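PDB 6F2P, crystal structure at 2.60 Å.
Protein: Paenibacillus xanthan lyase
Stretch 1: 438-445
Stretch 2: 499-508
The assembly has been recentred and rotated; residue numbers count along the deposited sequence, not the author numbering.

Stretch 1 (438-445) TTVLQNTT
Stretch 2, residues 499-508: GIASTDGIAT

A single backbone hydrogen bond ties these two stretches together, and around it one leucine has the largest covered area of any residue, its methyl groups resting against oxygen atoms as much as against carbon. Leu441 has 92 Å² covered by the other stretch, out of 420 Å² buried on both sides together.

The backbones run antiparallel. Leu441 and Thr508 form a non-hydrogen-bonded bridge pair with CA atoms 4.6 Å apart, and the next pair, Gln442 and Ala507, opens to 5.6 Å. Residues 439-441 are extended, with phi/psi of -110/120, -139/164 and -80/131; Thr508 matches them at -101/137. The hydrogen bond lies just beyond the bridge: Gln442 N donates to Ala507 O at 2.8 Å, with an angle of 158° at the hydrogen. Before the bridge, Val440 O accepts a CA-H contact from Thr508 CA at 3.5 Å, while the Val440 side chain (m) points away.

Leu441 and Thr508 place their side chains on the same face of the sheet. Leu441 adopts chi1 m, chi2 t, which carries its end into a pocket lined by Ser502, Asp504, Ile506 and Thr508. There Leu441 CD2 lies 3.7 Å from Ser502 OG and 3.6 Å from Thr508 OG1, and Leu441 CD1 is 3.5 Å from Asp504 OD2. These oxygens also have polar partners: Ser502 OG (chi1 t) donates to Asp504 OD2 at 2.7 Å and accepts from Asp504 N at 3.0 Å, closing a compact loop with Asp504 at chi1 m, while Thr508 OG1 (chi1 m) makes a weak bond to Ile506 O at 3.3 Å. Gly505 follows at phi/psi 66/23, a positive phi that favours glycine, and the chain extends again at Ile506, -130/138.

Ile506 (m, t) adds apolar contact. Its CG2 sits 4.3 Å from Leu441 CB and 3.6 Å from Gln442 O, and its CD1 reaches Thr444 CG2 at 3.8 Å. Thr444, chi1 p, can offer that methyl while Thr444 OG1 bonds back to Leu441 O at 2.7 Å, bracing the turn through Asn443, whose phi/psi is 53/51. Gln442, extended at chi1 t and chi2 t, brings OE1 to 3.5 Å from Ala507 CB, a contact without a hydrogen bond.

At the other end, Thr439 (m) presents CG2 to Thr508 CG2 at 4.3 Å and to Ile500 CG2 at 4.4 Å, a loose methyl cluster with Ile500 at m, t. The rule is economical: one bridge sets the register, and the leucine rests against Ser502 and Asp504, bonded to each other, Asp504 also elsewhere in the structure.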

# COMPACT_ATOMS: atom_id res chain seq x y z
N THR A 438 2.81 -17.33 8.16
CA THR A 438 3.45 -17.57 6.87
C THR A 438 2.99 -18.86 6.20
O THR A 438 2.62 -19.82 6.87
CB THR A 438 4.98 -17.63 7.02
OG1 THR A 438 5.32 -18.62 8.00
CG2 THR A 438 5.53 -16.29 7.45
N THR A 439 3.03 -18.87 4.87
CA THR A 439 2.91 -20.10 4.11
C THR A 439 4.26 -20.40 3.47
O THR A 439 4.75 -19.59 2.69
CB THR A 439 1.86 -19.98 3.00
OG1 THR A 439 0.56 -19.83 3.60
CG2 THR A 439 1.86 -21.20 2.11
N VAL A 440 4.86 -21.55 3.79
CA VAL A 440 6.22 -21.86 3.34
C VAL A 440 6.45 -23.30 2.87
O VAL A 440 5.65 -24.20 3.16
CB VAL A 440 7.25 -21.61 4.46
CG1 VAL A 440 7.27 -20.14 4.88
CG2 VAL A 440 6.96 -22.52 5.65
N LEU A 441 7.56 -23.52 2.16
CA LEU A 441 8.07 -24.87 1.91
C LEU A 441 8.81 -25.30 3.15
O LEU A 441 9.65 -24.55 3.67
CB LEU A 441 9.04 -24.88 0.73
CG LEU A 441 8.47 -24.50 -0.63
CD1 LEU A 441 9.59 -24.44 -1.66
CD2 LEU A 441 7.37 -25.49 -1.05
N GLN A 442 8.51 -26.50 3.65
CA GLN A 442 9.02 -26.93 4.95
C GLN A 442 10.54 -26.95 5.03
O GLN A 442 11.22 -27.53 4.17
CB GLN A 442 8.47 -28.30 5.32
CG GLN A 442 9.13 -28.90 6.53
CD GLN A 442 8.48 -30.20 6.96
OE1 GLN A 442 7.88 -30.90 6.15
NE2 GLN A 442 8.57 -30.51 8.25
N ASN A 443 11.07 -26.30 6.07
CA ASN A 443 12.50 -26.27 6.37
C ASN A 443 13.35 -25.80 5.19
O ASN A 443 14.31 -26.46 4.81
CB ASN A 443 12.96 -27.63 6.86
CG ASN A 443 14.34 -27.59 7.50
OD1 ASN A 443 14.50 -27.13 8.63
ND2 ASN A 443 15.34 -28.09 6.78
N THR A 444 12.97 -24.67 4.61
CA THR A 444 13.68 -24.15 3.45
C THR A 444 14.09 -22.71 3.70
O THR A 444 13.64 -22.08 4.66
CB THR A 444 12.82 -24.22 2.17
OG1 THR A 444 11.66 -23.38 2.32
CG2 THR A 444 12.39 -25.65 1.90
N THR A 445 14.95 -22.20 2.83
CA THR A 445 15.39 -20.82 2.95
C THR A 445 14.85 -20.03 1.76
O THR A 445 14.21 -20.59 0.87
CB THR A 445 16.92 -20.70 2.98
OG1 THR A 445 17.47 -21.15 1.73
CG2 THR A 445 17.51 -21.52 4.13
N GLY A 499 -5.55 -21.29 -3.47
CA GLY A 499 -4.65 -21.22 -4.61
C GLY A 499 -3.24 -21.64 -4.25
O GLY A 499 -2.30 -21.30 -4.96
N ILE A 500 -3.08 -22.38 -3.16
CA ILE A 500 -1.77 -22.80 -2.70
C ILE A 500 -1.22 -23.88 -3.60
O ILE A 500 -1.72 -25.00 -3.60
CB ILE A 500 -1.81 -23.32 -1.25
CG1 ILE A 500 -2.44 -22.29 -0.32
CG2 ILE A 500 -0.40 -23.65 -0.79
CD1 ILE A 500 -2.64 -22.78 1.09
N ALA A 501 -0.20 -23.54 -4.38
CA ALA A 501 0.34 -24.43 -5.40
C ALA A 501 1.88 -24.43 -5.44
O ALA A 501 2.53 -23.39 -5.31
CB ALA A 501 -0.23 -24.06 -6.76
N SER A 502 2.45 -25.61 -5.62
CA SER A 502 3.90 -25.75 -5.66
C SER A 502 4.30 -26.97 -6.48
O SER A 502 3.58 -27.96 -6.53
CB SER A 502 4.46 -25.86 -4.24
OG SER A 502 5.80 -26.32 -4.27
N THR A 503 5.46 -26.88 -7.12
CA THR A 503 6.05 -28.03 -7.79
C THR A 503 7.47 -28.26 -7.28
O THR A 503 8.31 -28.78 -8.01
CB THR A 503 6.09 -27.86 -9.31
OG1 THR A 503 6.60 -26.55 -9.63
CG2 THR A 503 4.70 -28.01 -9.90
N ASP A 504 7.72 -27.87 -6.04
CA ASP A 504 9.08 -27.87 -5.48
C ASP A 504 9.44 -29.19 -4.81
O ASP A 504 10.55 -29.36 -4.31
CB ASP A 504 9.26 -26.73 -4.46
CG ASP A 504 8.96 -25.36 -5.05
OD1 ASP A 504 9.76 -24.88 -5.87
OD2 ASP A 504 7.93 -24.76 -4.67
N GLY A 505 8.49 -30.13 -4.79
CA GLY A 505 8.74 -31.43 -4.19
C GLY A 505 8.98 -31.43 -2.69
O GLY A 505 9.59 -32.35 -2.15
N ILE A 506 8.49 -30.40 -2.01
CA ILE A 506 8.64 -30.33 -0.56
C ILE A 506 7.31 -30.04 0.11
O ILE A 506 6.53 -29.21 -0.37
CB ILE A 506 9.65 -29.23 -0.18
CG1 ILE A 506 11.02 -29.54 -0.77
CG2 ILE A 506 9.74 -29.07 1.33
CD1 ILE A 506 11.93 -28.36 -0.76
N ALA A 507 7.05 -30.74 1.21
CA ALA A 507 5.84 -30.52 2.00
C ALA A 507 5.63 -29.03 2.29
O ALA A 507 6.54 -28.34 2.76
CB ALA A 507 5.92 -31.30 3.30
N THR A 508 4.44 -28.55 2.00
CA THR A 508 4.12 -27.14 2.14
C THR A 508 3.34 -26.88 3.42
O THR A 508 2.43 -27.64 3.78
CB THR A 508 3.37 -26.64 0.89
OG1 THR A 508 4.17 -26.90 -0.27
CG2 THR A 508 3.07 -25.15 0.97